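Local structure of cell wall surface anchor family protein (Streptococcus agalactiae, 3PHS) at residues H19-D24 and T40-V45; K130-T135 and G198-D203; F158-K163 and Y204-I209. The protein serves as the minor pilin GBS52 of the bacterial pilus, in which an Ig-like domain mediates adhesion to lung epithelial cells. One frame throughout, in Å; residues are numbered along the deposited sequence.

Overall arrangement
The three contacts lie in sequence across the two-part molecule. Interaction 1 is a surface pairing of two short strand pieces. Interaction 2 is also near the surface. It ties the connecting loop 130-135 to the turn between strands 193-200 and 202-210. Interaction 3 is partly buried and pairs strand 202-210 with strand 157-162. Interactions 1 and 2 touch, with Trp-133 NE1 hydrogen-bonded to Ala-22 O. Interactions 2 and 3 share strand 202-210. Interactions 1 and 3 stay about 12 Å apart at their nearest atoms. Interaction 1 adds a histidine CH-pi contact to three backbone bonds, interaction 2 uses one direct backbone bond and waters, and interaction 3 has four backbone bonds and apolar packing.

Interaction 1 of 3, residues H19-D24 and T40-V45; sequences HLEARD and TPIEGV
His-19 has CG anti to its backbone N (chi1 -173°), and the ring built on it meets Ile-42 and Val-45. In Val-45, CG1 is the branch anti to N, and CG2 lies over the imidazole. The frame is a short antiparallel beta pairing between strands 13-21 and 40-41, at the surface of this Ig-like pilin. Val-45 CG2 sits over the centre of one ring face, 3.9 Å from the ring centroid, a CH-pi contact. Ile-42 CG1 comes instead to the ring edge, 3.5 Å from His-19 CD2. Ile-42 CD1 runs on to the carboxylate of Glu-21, 3.6 Å from Glu-21 CD. The Glu-21 and Ile-42 side chains cross at about a right angle. His-19 ND1 is hydrogen-bonded to Tyr-47 OH, which probably helps fix the ring rotation.

Two backbone bonds join the strand residues and a third extends the pairing. Glu-21 and Thr-40 form a hydrogen-bonded pair, with Glu-21 N 2.9 Å from Thr-40 O and Thr-40 N 3.0 Å from Glu-21 O. Leu-20 and Pro-41 form the non-hydrogen-bonded pair, and Leu-20 CD2 lies against Pro-41 CA. Ile-42 N reaches His-19 O at 3.1 Å, with an N-H...O angle of 151°.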
# COMPACT_ATOMS: atom_id res chain seq x y z
N HIS A 19 16.49 7.61 0.33
CA HIS A 19 15.27 7.15 -0.32
C HIS A 19 15.28 7.49 -1.82
O HIS A 19 15.08 8.64 -2.19
CB HIS A 19 14.06 7.80 0.37
CG HIS A 19 12.74 7.28 -0.10
ND1 HIS A 19 11.90 6.54 0.69
CD2 HIS A 19 12.10 7.42 -1.29
CE1 HIS A 19 10.82 6.20 0.01
NE2 HIS A 19 10.91 6.73 -1.20
N LEU A 20 15.54 6.48 -2.67
CA LEU A 20 15.64 6.65 -4.13
C LEU A 20 14.62 5.79 -4.83
O LEU A 20 14.45 4.61 -4.50
CB LEU A 20 17.04 6.26 -4.64
CG LEU A 20 18.22 6.98 -3.96
CD1 LEU A 20 19.57 6.46 -4.49
CD2 LEU A 20 18.09 8.49 -4.18
N GLU A 21 13.92 6.37 -5.80
CA GLU A 21 13.10 5.58 -6.69
C GLU A 21 13.98 5.18 -7.87
O GLU A 21 14.38 6.03 -8.67
CB GLU A 21 11.84 6.35 -7.13
CG GLU A 21 10.82 6.47 -5.99
CD GLU A 21 9.55 7.24 -6.35
OE1 GLU A 21 9.47 7.84 -7.45
OE2 GLU A 21 8.65 7.26 -5.50
N ALA A 22 14.29 3.90 -7.94
CA ALA A 22 15.21 3.36 -8.94
C ALA A 22 14.48 2.33 -9.79
O ALA A 22 13.48 1.77 -9.36
CB ALA A 22 16.43 2.72 -8.24
N ARG A 23 15.01 2.06 -10.97
CA ARG A 23 14.49 1.01 -11.85
C ARG A 23 15.02 -0.36 -11.41
O ARG A 23 16.11 -0.45 -10.85
CB ARG A 23 14.94 1.26 -13.30
CG ARG A 23 14.59 2.64 -13.89
CD ARG A 23 15.39 2.92 -15.18
NE ARG A 23 16.81 3.22 -14.92
CZ ARG A 23 17.69 3.61 -15.85
NH1 ARG A 23 17.31 3.77 -17.11
NH2 ARG A 23 18.97 3.84 -15.53
N ASP A 24 14.27 -1.42 -11.71
CA ASP A 24 14.71 -2.76 -11.32
C ASP A 24 16.15 -2.99 -11.81
O ASP A 24 16.95 -3.60 -11.11
CB ASP A 24 13.78 -3.86 -11.84
CG ASP A 24 12.47 -3.99 -11.04
OD1 ASP A 24 12.22 -3.18 -10.10
OD2 ASP A 24 11.68 -4.91 -11.35
N THR A 40 16.20 8.31 -8.20
CA THR A 40 15.72 9.67 -8.00
C THR A 40 15.41 9.91 -6.53
O THR A 40 14.64 9.15 -5.95
CB THR A 40 14.41 9.92 -8.82
OG1 THR A 40 14.62 9.51 -10.17
CG2 THR A 40 14.02 11.40 -8.78
N PRO A 41 16.02 10.94 -5.93
CA PRO A 41 15.76 11.20 -4.53
C PRO A 41 14.36 11.71 -4.34
O PRO A 41 13.84 12.45 -5.21
CB PRO A 41 16.75 12.32 -4.17
CG PRO A 41 16.98 13.02 -5.46
CD PRO A 41 16.98 11.90 -6.49
N ILE A 42 13.75 11.30 -3.22
CA ILE A 42 12.42 11.75 -2.86
C ILE A 42 12.52 12.52 -1.55
O ILE A 42 13.02 12.01 -0.55
CB ILE A 42 11.41 10.60 -2.67
CG1 ILE A 42 11.41 9.65 -3.88
CG2 ILE A 42 9.99 11.17 -2.37
CD1 ILE A 42 11.05 10.32 -5.22
N GLU A 43 12.00 13.75 -1.56
CA GLU A 43 11.96 14.56 -0.34
C GLU A 43 10.64 14.34 0.41
O GLU A 43 9.59 14.03 -0.21
CB GLU A 43 12.17 16.05 -0.71
CG GLU A 43 12.28 17.02 0.49
CD GLU A 43 10.92 17.44 1.06
OE1 GLU A 43 10.84 17.80 2.26
OE2 GLU A 43 9.91 17.40 0.31
N GLY A 44 10.66 14.52 1.73
CA GLY A 44 9.43 14.54 2.54
C GLY A 44 8.95 13.20 3.07
O GLY A 44 7.86 13.11 3.65
N VAL A 45 9.75 12.14 2.88
CA VAL A 45 9.39 10.82 3.39
C VAL A 45 9.81 10.71 4.85
O VAL A 45 10.97 11.00 5.20
CB VAL A 45 10.00 9.63 2.54
CG1 VAL A 45 9.58 8.25 3.11
CG2 VAL A 45 9.58 9.72 1.07

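Interaction 2 of 3, residues K130-T135 and G198-D203; sequences KIIWST and GLIHGD
His-201 lies against Ile-132 and Ser-134 where the connecting loop meets the prealbumin-like fold. Thr-135 and Ile-200 form a single antiparallel bridge, joining the loop end to strand 193-200. This ties the loop between the two halves of the chain to the turn 200-202. His-201 CB is 3.9 Å from Ser-134 O. CG is placed between the backbone N and the carbonyl carbon (chi1 68°), also near that oxygen. His-201 CD2 comes closest, 3.1 Å from Ser-134 O, which lies at the ring edge. His-201 CE1 is near the CG2 and CD1 methyls of Ile-132, and Ile-132 CD1 stands over one ring face, toward the rim. At the tip, His-201 NE2 is 3.9 Å from Ile-132 CB. A water in the ring plane makes a weak bond to NE2, and it accepts from Trp-133 N at 2.9 Å.

Ser-134 O also takes the backbone N-H of His-201 at 3.0 Å, with an N-H...O angle of 163°. The CA-H of Ile-200 points at the same oxygen. The Ile-200 side chain packs on the loop, with CG1 3.6 Å from Trp-133 O. A second water links Thr-135 and Gly-198, 2.9 Å from Thr-135 OG1 and accepting from Gly-198 N.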
# COMPACT_ATOMS: atom_id res chain seq x y z
N LYS A 130 14.62 -0.71 0.36
CA LYS A 130 14.06 -1.26 -0.88
C LYS A 130 12.70 -0.62 -1.09
O LYS A 130 11.82 -0.71 -0.22
CB LYS A 130 13.93 -2.78 -0.80
CG LYS A 130 15.29 -3.46 -0.57
CD LYS A 130 15.17 -4.98 -0.42
CE LYS A 130 16.50 -5.56 0.07
NZ LYS A 130 16.31 -6.94 0.62
N ILE A 131 12.55 0.08 -2.20
CA ILE A 131 11.40 0.94 -2.40
C ILE A 131 10.70 0.53 -3.68
O ILE A 131 11.33 0.41 -4.72
CB ILE A 131 11.83 2.43 -2.46
CG1 ILE A 131 12.30 2.90 -1.07
CG2 ILE A 131 10.67 3.35 -2.92
CD1 ILE A 131 13.34 4.00 -1.16
N ILE A 132 9.39 0.32 -3.59
CA ILE A 132 8.62 0.03 -4.78
C ILE A 132 7.75 1.24 -5.11
O ILE A 132 7.23 1.91 -4.21
CB ILE A 132 7.80 -1.30 -4.73
CG1 ILE A 132 6.79 -1.29 -3.59
CG2 ILE A 132 8.74 -2.54 -4.67
CD1 ILE A 132 5.65 -2.33 -3.76
N TRP A 133 7.60 1.51 -6.40
CA TRP A 133 6.93 2.73 -6.85
C TRP A 133 6.25 2.60 -8.21
O TRP A 133 5.39 3.39 -8.50
CB TRP A 133 7.94 3.90 -6.91
CG TRP A 133 9.09 3.62 -7.82
CD1 TRP A 133 10.28 3.03 -7.49
CD2 TRP A 133 9.16 3.89 -9.23
NE1 TRP A 133 11.09 2.93 -8.60
CE2 TRP A 133 10.42 3.45 -9.68
CE3 TRP A 133 8.26 4.46 -10.15
CZ2 TRP A 133 10.82 3.57 -11.02
CZ3 TRP A 133 8.67 4.58 -11.49
CH2 TRP A 133 9.93 4.14 -11.90
N SER A 134 6.65 1.63 -9.03
CA SER A 134 6.12 1.48 -10.40
C SER A 134 4.63 1.16 -10.39
O SER A 134 4.18 0.30 -9.61
CB SER A 134 6.89 0.37 -11.14
OG SER A 134 8.19 0.84 -11.51
N THR A 135 3.86 1.82 -11.25
CA THR A 135 2.39 1.67 -11.18
C THR A 135 1.80 0.82 -12.31
O THR A 135 2.43 0.62 -13.33
CB THR A 135 1.67 3.04 -11.16
OG1 THR A 135 1.91 3.76 -12.39
CG2 THR A 135 2.12 3.88 -9.94
N GLY A 198 -2.16 4.49 -12.07
CA GLY A 198 -1.27 5.10 -11.08
C GLY A 198 -1.33 4.38 -9.74
O GLY A 198 -1.08 5.00 -8.69
N LEU A 199 -1.67 3.09 -9.75
CA LEU A 199 -1.63 2.27 -8.52
C LEU A 199 -0.29 1.55 -8.45
O LEU A 199 0.09 0.82 -9.35
CB LEU A 199 -2.76 1.24 -8.48
CG LEU A 199 -4.18 1.85 -8.35
CD1 LEU A 199 -5.24 0.86 -8.80
CD2 LEU A 199 -4.46 2.35 -6.94
N ILE A 200 0.43 1.74 -7.34
CA ILE A 200 1.69 1.04 -7.20
C ILE A 200 1.40 -0.45 -7.20
O ILE A 200 0.43 -0.90 -6.56
CB ILE A 200 2.47 1.46 -5.94
CG1 ILE A 200 2.77 2.96 -6.01
CG2 ILE A 200 3.77 0.62 -5.82
CD1 ILE A 200 3.42 3.55 -4.73
N HIS A 201 2.23 -1.22 -7.89
CA HIS A 201 2.01 -2.67 -8.00
C HIS A 201 1.95 -3.36 -6.63
O HIS A 201 2.66 -2.98 -5.68
CB HIS A 201 3.01 -3.33 -8.97
CG HIS A 201 4.44 -3.33 -8.49
ND1 HIS A 201 4.98 -4.37 -7.77
CD2 HIS A 201 5.43 -2.42 -8.65
CE1 HIS A 201 6.24 -4.11 -7.50
NE2 HIS A 201 6.55 -2.93 -8.02
N GLY A 202 1.05 -4.34 -6.52
CA GLY A 202 0.79 -5.01 -5.23
C GLY A 202 -0.66 -5.42 -5.09
O GLY A 202 -1.43 -5.36 -6.07
N ASP A 203 -1.05 -5.79 -3.88
CA ASP A 203 -2.38 -6.38 -3.65
C ASP A 203 -3.36 -5.40 -3.07
O ASP A 203 -3.05 -4.66 -2.12
CB ASP A 203 -2.26 -7.63 -2.76
CG ASP A 203 -1.49 -8.75 -3.43
OD1 ASP A 203 -1.35 -8.73 -4.67
OD2 ASP A 203 -1.02 -9.65 -2.68
O HOH W 1 8.78 -0.39 -8.22
O HOH W 2 -0.44 3.08 -13.86

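Interaction 3 of 3, residues F158-K163 and Y204-I209; sequences FELYEK and YVLKEI
Phe-158 and Glu-208 meet at one end of an antiparallel pair of strands, 157-162 and 202-210, in the prealbumin-like domain of the transthyretin clan. Glu-208 CG lies over one face of the Phe-158 ring, toward the rim, 4.0 Å from the ring centroid. This is a CH-pi contact made by the aliphatic part of an acidic side chain. Phe-158 CD2 also reaches Leu-206 CB at 4.2 Å. On the same face of the sheet, Leu-160 CD1 is folded rather than anti to CA (chi2 68°), and it packs on Leu-206 CD2 at 3.8 Å. Leu-160 CD1 also touches Tyr-204 CB.

The opposite face carries Glu-159, Tyr-161, Val-205 and Lys-207. Tyr-161 OH donates to Glu-159 OE1 at 2.8 Å, on the anti side of the carboxylate. Ile-209 CD1 lies on the same carboxylate arm and crosses it at about a right angle.

Four backbone bonds set this register. Glu-159 and Lys-207 exchange two, of which Lys-207 N to Glu-159 O is 2.8 Å and nearly straight, 173°. Tyr-161 and Val-205 exchange the other two.

Further out, the Leu-160 and Leu-206 face packs on strands 135-146 and 193-200, which belong to the second sheet. Tyr-204 OH is hydrogen-bonded to Ile-200 O, and its ring makes a cation-pi contact with Arg-112. A water lies 2.9 Å from Glu-162 OE2 and probably bridges it to Tyr-204 OH.

The largely apolar face, which also holds the buried Glu-208, thus packs against the second sheet. On the other face, Lys-207 NZ stands 5.2 Å from Glu-159 OE1. At that range no bond is made, but the positive charge would probably favour an ionised Glu-159, as would the tyrosine donor.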
# COMPACT_ATOMS: atom_id res chain seq x y z
N PHE A 158 -18.08 1.51 -5.32
CA PHE A 158 -17.01 0.74 -4.72
C PHE A 158 -16.03 1.66 -3.97
O PHE A 158 -15.97 2.87 -4.24
CB PHE A 158 -16.20 0.04 -5.80
CG PHE A 158 -16.86 -1.19 -6.38
CD1 PHE A 158 -17.70 -1.08 -7.48
CD2 PHE A 158 -16.57 -2.44 -5.87
CE1 PHE A 158 -18.29 -2.25 -8.04
CE2 PHE A 158 -17.15 -3.60 -6.42
CZ PHE A 158 -18.02 -3.48 -7.50
N GLU A 159 -15.29 1.08 -3.02
CA GLU A 159 -14.08 1.68 -2.46
C GLU A 159 -12.93 0.72 -2.73
O GLU A 159 -13.15 -0.47 -2.95
CB GLU A 159 -14.23 1.92 -0.96
CG GLU A 159 -15.23 3.04 -0.67
CD GLU A 159 -15.59 3.16 0.80
OE1 GLU A 159 -15.17 2.32 1.62
OE2 GLU A 159 -16.31 4.12 1.12
N LEU A 160 -11.70 1.24 -2.74
CA LEU A 160 -10.51 0.43 -2.95
C LEU A 160 -9.57 0.56 -1.75
O LEU A 160 -9.41 1.66 -1.21
CB LEU A 160 -9.80 0.88 -4.23
CG LEU A 160 -8.56 0.08 -4.64
CD1 LEU A 160 -8.89 -1.34 -5.08
CD2 LEU A 160 -7.80 0.81 -5.75
N TYR A 161 -9.00 -0.56 -1.31
CA TYR A 161 -8.10 -0.59 -0.17
C TYR A 161 -6.82 -1.30 -0.57
O TYR A 161 -6.85 -2.16 -1.42
CB TYR A 161 -8.74 -1.37 0.98
CG TYR A 161 -9.91 -0.66 1.59
CD1 TYR A 161 -11.17 -0.70 0.99
CD2 TYR A 161 -9.75 0.09 2.75
CE1 TYR A 161 -12.25 0.00 1.55
CE2 TYR A 161 -10.81 0.76 3.33
CZ TYR A 161 -12.06 0.71 2.73
OH TYR A 161 -13.11 1.41 3.32
N GLU A 162 -5.71 -0.97 0.09
CA GLU A 162 -4.57 -1.89 0.07
C GLU A 162 -5.03 -3.16 0.81
O GLU A 162 -5.87 -3.07 1.71
CB GLU A 162 -3.36 -1.26 0.77
CG GLU A 162 -2.83 -0.01 0.06
CD GLU A 162 -1.67 0.68 0.79
OE1 GLU A 162 -1.29 0.24 1.89
OE2 GLU A 162 -1.16 1.67 0.24
N LYS A 163 -4.48 -4.32 0.44
CA LYS A 163 -4.75 -5.57 1.17
C LYS A 163 -4.53 -5.37 2.67
O LYS A 163 -3.50 -4.82 3.08
CB LYS A 163 -3.87 -6.72 0.65
CG LYS A 163 -4.37 -8.08 1.13
CD LYS A 163 -3.43 -9.22 0.76
CE LYS A 163 -3.90 -10.49 1.47
NZ LYS A 163 -3.69 -11.72 0.65
N TYR A 204 -4.56 -5.38 -3.64
CA TYR A 204 -5.61 -4.46 -3.24
C TYR A 204 -6.93 -5.21 -3.06
O TYR A 204 -7.05 -6.38 -3.42
CB TYR A 204 -5.79 -3.34 -4.30
CG TYR A 204 -4.58 -2.44 -4.45
CD1 TYR A 204 -3.49 -2.84 -5.21
CD2 TYR A 204 -4.52 -1.21 -3.80
CE1 TYR A 204 -2.35 -2.01 -5.34
CE2 TYR A 204 -3.38 -0.36 -3.92
CZ TYR A 204 -2.32 -0.78 -4.69
OH TYR A 204 -1.20 0.02 -4.80
N VAL A 205 -7.91 -4.52 -2.50
CA VAL A 205 -9.23 -5.09 -2.28
C VAL A 205 -10.28 -4.08 -2.70
O VAL A 205 -10.29 -2.93 -2.24
CB VAL A 205 -9.44 -5.52 -0.80
CG1 VAL A 205 -10.88 -5.99 -0.56
CG2 VAL A 205 -8.45 -6.59 -0.40
N LEU A 206 -11.18 -4.53 -3.58
CA LEU A 206 -12.35 -3.75 -3.95
C LEU A 206 -13.51 -4.09 -3.02
O LEU A 206 -13.86 -5.26 -2.87
CB LEU A 206 -12.74 -4.06 -5.40
CG LEU A 206 -11.97 -3.35 -6.51
CD1 LEU A 206 -12.26 -4.05 -7.83
CD2 LEU A 206 -12.32 -1.85 -6.58
N LYS A 207 -14.08 -3.07 -2.41
CA LYS A 207 -15.22 -3.26 -1.56
C LYS A 207 -16.47 -2.69 -2.23
O LYS A 207 -16.50 -1.55 -2.57
CB LYS A 207 -14.96 -2.64 -0.19
CG LYS A 207 -15.96 -3.03 0.86
CD LYS A 207 -15.61 -2.48 2.26
CE LYS A 207 -16.81 -2.55 3.23
NZ LYS A 207 -16.59 -1.83 4.49
N GLU A 208 -17.46 -3.53 -2.48
CA GLU A 208 -18.68 -3.03 -3.10
C GLU A 208 -19.55 -2.44 -2.00
O GLU A 208 -19.84 -3.12 -1.01
CB GLU A 208 -19.42 -4.14 -3.86
CG GLU A 208 -20.55 -3.60 -4.72
CD GLU A 208 -21.26 -4.68 -5.55
OE1 GLU A 208 -20.69 -5.78 -5.75
OE2 GLU A 208 -22.38 -4.40 -6.00
N ILE A 209 -19.97 -1.19 -2.18
CA ILE A 209 -20.64 -0.40 -1.13
C ILE A 209 -22.14 -0.39 -1.35
O ILE A 209 -22.91 -0.57 -0.40
CB ILE A 209 -20.13 1.08 -1.14
CG1 ILE A 209 -18.61 1.13 -0.96
CG2 ILE A 209 -20.83 1.91 -0.05
CD1 ILE A 209 -18.09 0.36 0.23
O HOH W 3 0.35 0.60 -2.04